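Local coordinates for protein cytolethal distending toxin subunit A (PDB 1SR4) that probably pairs with the toxin's CdtC subunit to form the heterodimer needed to deliver the genotoxic CdtB subunit into host cells, at the interface of chains A and B. Residues are numbered along the deposited sequence; one frame, centred on the assembly and turned at random. Chains: chain A, Cytolethal distending toxin subunit A; chain B, cytolethal distending toxin protein B.

The interface of chains A and B. Residues chain A 143-146, 152; chain B 206-207, 239, 241.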
ATOM      1  N   GLU A 143      13.826 -11.564  -1.488  1.00 11.74           N
ATOM      2  CA  GLU A 143      13.402 -10.867  -0.286  1.00 14.26           C
ATOM      3  C   GLU A 143      13.525  -9.385  -0.618  1.00 12.85           C
ATOM      4  O   GLU A 143      14.581  -8.932  -1.047  1.00 13.49           O
ATOM      5  CB  GLU A 143      14.314 -11.197   0.909  1.00 17.21           C
ATOM      6  CG  GLU A 143      13.969 -10.350   2.146  1.00 26.21           C
ATOM      7  CD  GLU A 143      14.665 -10.790   3.441  1.00 31.04           C
ATOM      8  OE1 GLU A 143      15.908 -10.945   3.452  1.00 32.84           O
ATOM      9  OE2 GLU A 143      13.950 -10.958   4.458  1.00 34.45           O
ATOM     10  N   LEU A 144      12.454  -8.623  -0.457  1.00 13.47           N
ATOM     11  CA  LEU A 144      12.548  -7.192  -0.727  1.00 11.60           C
ATOM     12  C   LEU A 144      12.691  -6.507   0.618  1.00 11.75           C
ATOM     13  O   LEU A 144      11.866  -6.690   1.512  1.00 12.20           O
ATOM     14  CB  LEU A 144      11.311  -6.683  -1.474  1.00 14.76           C
ATOM     15  CG  LEU A 144      11.340  -6.889  -2.996  1.00 16.13           C
ATOM     16  CD1 LEU A 144      11.506  -8.370  -3.319  1.00 15.08           C
ATOM     17  CD2 LEU A 144      10.060  -6.335  -3.614  1.00 15.26           C
ATOM     18  N   LEU A 145      13.762  -5.739   0.754  1.00 11.14           N
ATOM     19  CA  LEU A 145      14.079  -5.033   1.980  1.00 11.13           C
ATOM     20  C   LEU A 145      13.683  -3.562   1.843  1.00 11.00           C
ATOM     21  O   LEU A 145      14.229  -2.833   1.021  1.00 10.39           O
ATOM     22  CB  LEU A 145      15.583  -5.143   2.246  1.00 13.30           C
ATOM     23  CG  LEU A 145      16.284  -6.489   1.965  1.00 16.10           C
ATOM     24  CD1 LEU A 145      17.800  -6.298   2.016  1.00 16.82           C
ATOM     25  CD2 LEU A 145      15.849  -7.532   2.973  1.00 16.39           C
ATOM     26  N   PRO A 146      12.734  -3.106   2.655  1.00  9.84           N
ATOM     27  CA  PRO A 146      12.322  -1.700   2.558  1.00 10.79           C
ATOM     28  C   PRO A 146      13.423  -0.751   3.005  1.00 10.89           C
ATOM     29  O   PRO A 146      14.232  -1.099   3.865  1.00  9.17           O
ATOM     30  CB  PRO A 146      11.094  -1.638   3.475  1.00 10.94           C
ATOM     31  CG  PRO A 146      11.452  -2.630   4.570  1.00 11.39           C
ATOM     32  CD  PRO A 146      12.061  -3.797   3.771  1.00 10.85           C
ATOM     33  N   VAL A 152      12.667  -0.077  -2.285  1.00  9.53           N
ATOM     34  CA  VAL A 152      13.089  -1.387  -1.793  1.00 10.38           C
ATOM     35  C   VAL A 152      14.399  -1.843  -2.435  1.00 10.28           C
ATOM     36  O   VAL A 152      14.785  -1.375  -3.509  1.00 10.43           O
ATOM     37  CB  VAL A 152      12.039  -2.511  -2.085  1.00 11.25           C
ATOM     38  CG1 VAL A 152      10.722  -2.233  -1.369  1.00  9.88           C
ATOM     39  CG2 VAL A 152      11.812  -2.648  -3.605  1.00  9.95           C
TER
ATOM     40  N   GLU B 206      10.984  -8.723   8.868  1.00 13.12           N
ATOM     41  CA  GLU B 206      11.455  -7.497   8.241  1.00 13.03           C
ATOM     42  C   GLU B 206      10.750  -6.331   8.941  1.00 11.23           C
ATOM     43  O   GLU B 206       9.640  -6.471   9.420  1.00 11.24           O
ATOM     44  CB  GLU B 206      11.087  -7.444   6.760  1.00 13.51           C
ATOM     45  CG  GLU B 206      11.771  -8.467   5.872  1.00 16.34           C
ATOM     46  CD  GLU B 206      11.546  -8.151   4.411  1.00 18.85           C
ATOM     47  OE1 GLU B 206      10.559  -8.643   3.824  1.00 18.46           O
ATOM     48  OE2 GLU B 206      12.351  -7.375   3.852  1.00 22.31           O
ATOM     49  N   PRO B 207      11.394  -5.164   8.988  1.00 10.98           N
ATOM     50  CA  PRO B 207      10.820  -3.973   9.627  1.00 10.17           C
ATOM     51  C   PRO B 207       9.423  -3.631   9.068  1.00 10.17           C
ATOM     52  O   PRO B 207       9.156  -3.851   7.880  1.00  8.71           O
ATOM     53  CB  PRO B 207      11.846  -2.886   9.297  1.00  8.95           C
ATOM     54  CG  PRO B 207      13.153  -3.652   9.250  1.00 10.78           C
ATOM     55  CD  PRO B 207      12.766  -4.914   8.503  1.00  9.60           C
ATOM     56  N   LEU B 239       5.509  -8.416   4.626  1.00  9.41           N
ATOM     57  CA  LEU B 239       5.195  -7.036   4.250  1.00  9.67           C
ATOM     58  C   LEU B 239       4.390  -7.264   2.964  1.00  9.45           C
ATOM     59  O   LEU B 239       4.763  -8.109   2.146  1.00  9.45           O
ATOM     60  CB  LEU B 239       6.472  -6.234   3.948  1.00  9.05           C
ATOM     61  CG  LEU B 239       7.443  -6.071   5.130  1.00 10.63           C
ATOM     62  CD1 LEU B 239       8.618  -5.187   4.738  1.00  9.54           C
ATOM     63  CD2 LEU B 239       6.684  -5.459   6.320  1.00  9.24           C
ATOM     64  N   LEU B 241       4.204  -6.143   0.036  1.00 10.99           N
ATOM     65  CA  LEU B 241       4.814  -5.396  -1.047  1.00 12.33           C
ATOM     66  C   LEU B 241       4.312  -5.754  -2.427  1.00 12.14           C
ATOM     67  O   LEU B 241       4.454  -4.968  -3.357  1.00 12.41           O
ATOM     68  CB  LEU B 241       6.332  -5.546  -0.976  1.00 13.05           C
ATOM     69  CG  LEU B 241       6.962  -5.191   0.377  1.00 15.33           C
ATOM     70  CD1 LEU B 241       8.451  -5.501   0.331  1.00 14.63           C
ATOM     71  CD2 LEU B 241       6.722  -3.722   0.709  1.00 14.24           C
TER
HETATM   72  O   HOH W   1      10.215  -9.600   1.076  1.00 18.06           O
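A:Leu144 and A:Pro146 meet B:Glu206, B:Leu239 and B:Leu241 in a small, mixed patch of the CdtA–CdtB interface, part of the heterotrimer in which the lectin-like subunit holds the nuclease-like one. It illustrates how toxin subunits can join through a strand surface, with methyl groups packing beside a carboxylate and an ordered water. B:Leu241 sends its CD1 methyl onto the CB of A:Leu144 at 3.6 Å. Its CG stands beside the backbone N and CD1 continues the chain in extended form (chi2 175°), carrying this methyl forward towards CdtA; CG1 of A:Val152 lies a little farther off, 4.3 Å from CD1 of B:Leu241. Alongside, B:Leu239 crosses the ring of A:Pro146 at about a right angle and sets its own CD1 against the ring carbon CG at 3.8 Å, with the proline's CD carbon at a like distance from the same methyl.

Between these apolar contacts and A:Glu143 comes B:Glu206. Its chain is extended as far as CD, where the carboxylate turns across it (chi3 -91°), directing the two oxygens to different partners. B:Glu206 OE1 is 2.9 Å from water 1, which also accepts a hydrogen bond from the backbone N of A:Leu144 and thus links the subunits. B:Glu206 OE2 lies 2.5 Å from the carbonyl O of A:Leu144, an acceptor–acceptor clash unless the carboxyl carries a proton, which the structure does not show. A:Glu143, poorly ordered, approaches from the opposite direction as modelled, with its carboxylate plane 41° from that of B:Glu206. The two acids might raise each other's proton affinity, but the disorder makes this tentative.

In CdtA the patch is built on strands 142-146 and 152-156 of the ricin-type beta-trefoil. In CdtB, a member of the endonuclease/exonuclease/phosphatase family, B:Glu206 and B:Pro207 lie in the loop between strands 200-202 and 216-221, B:Leu239 ends strand 235-239, and B:Leu241 opens the 3-10 helix 241-243.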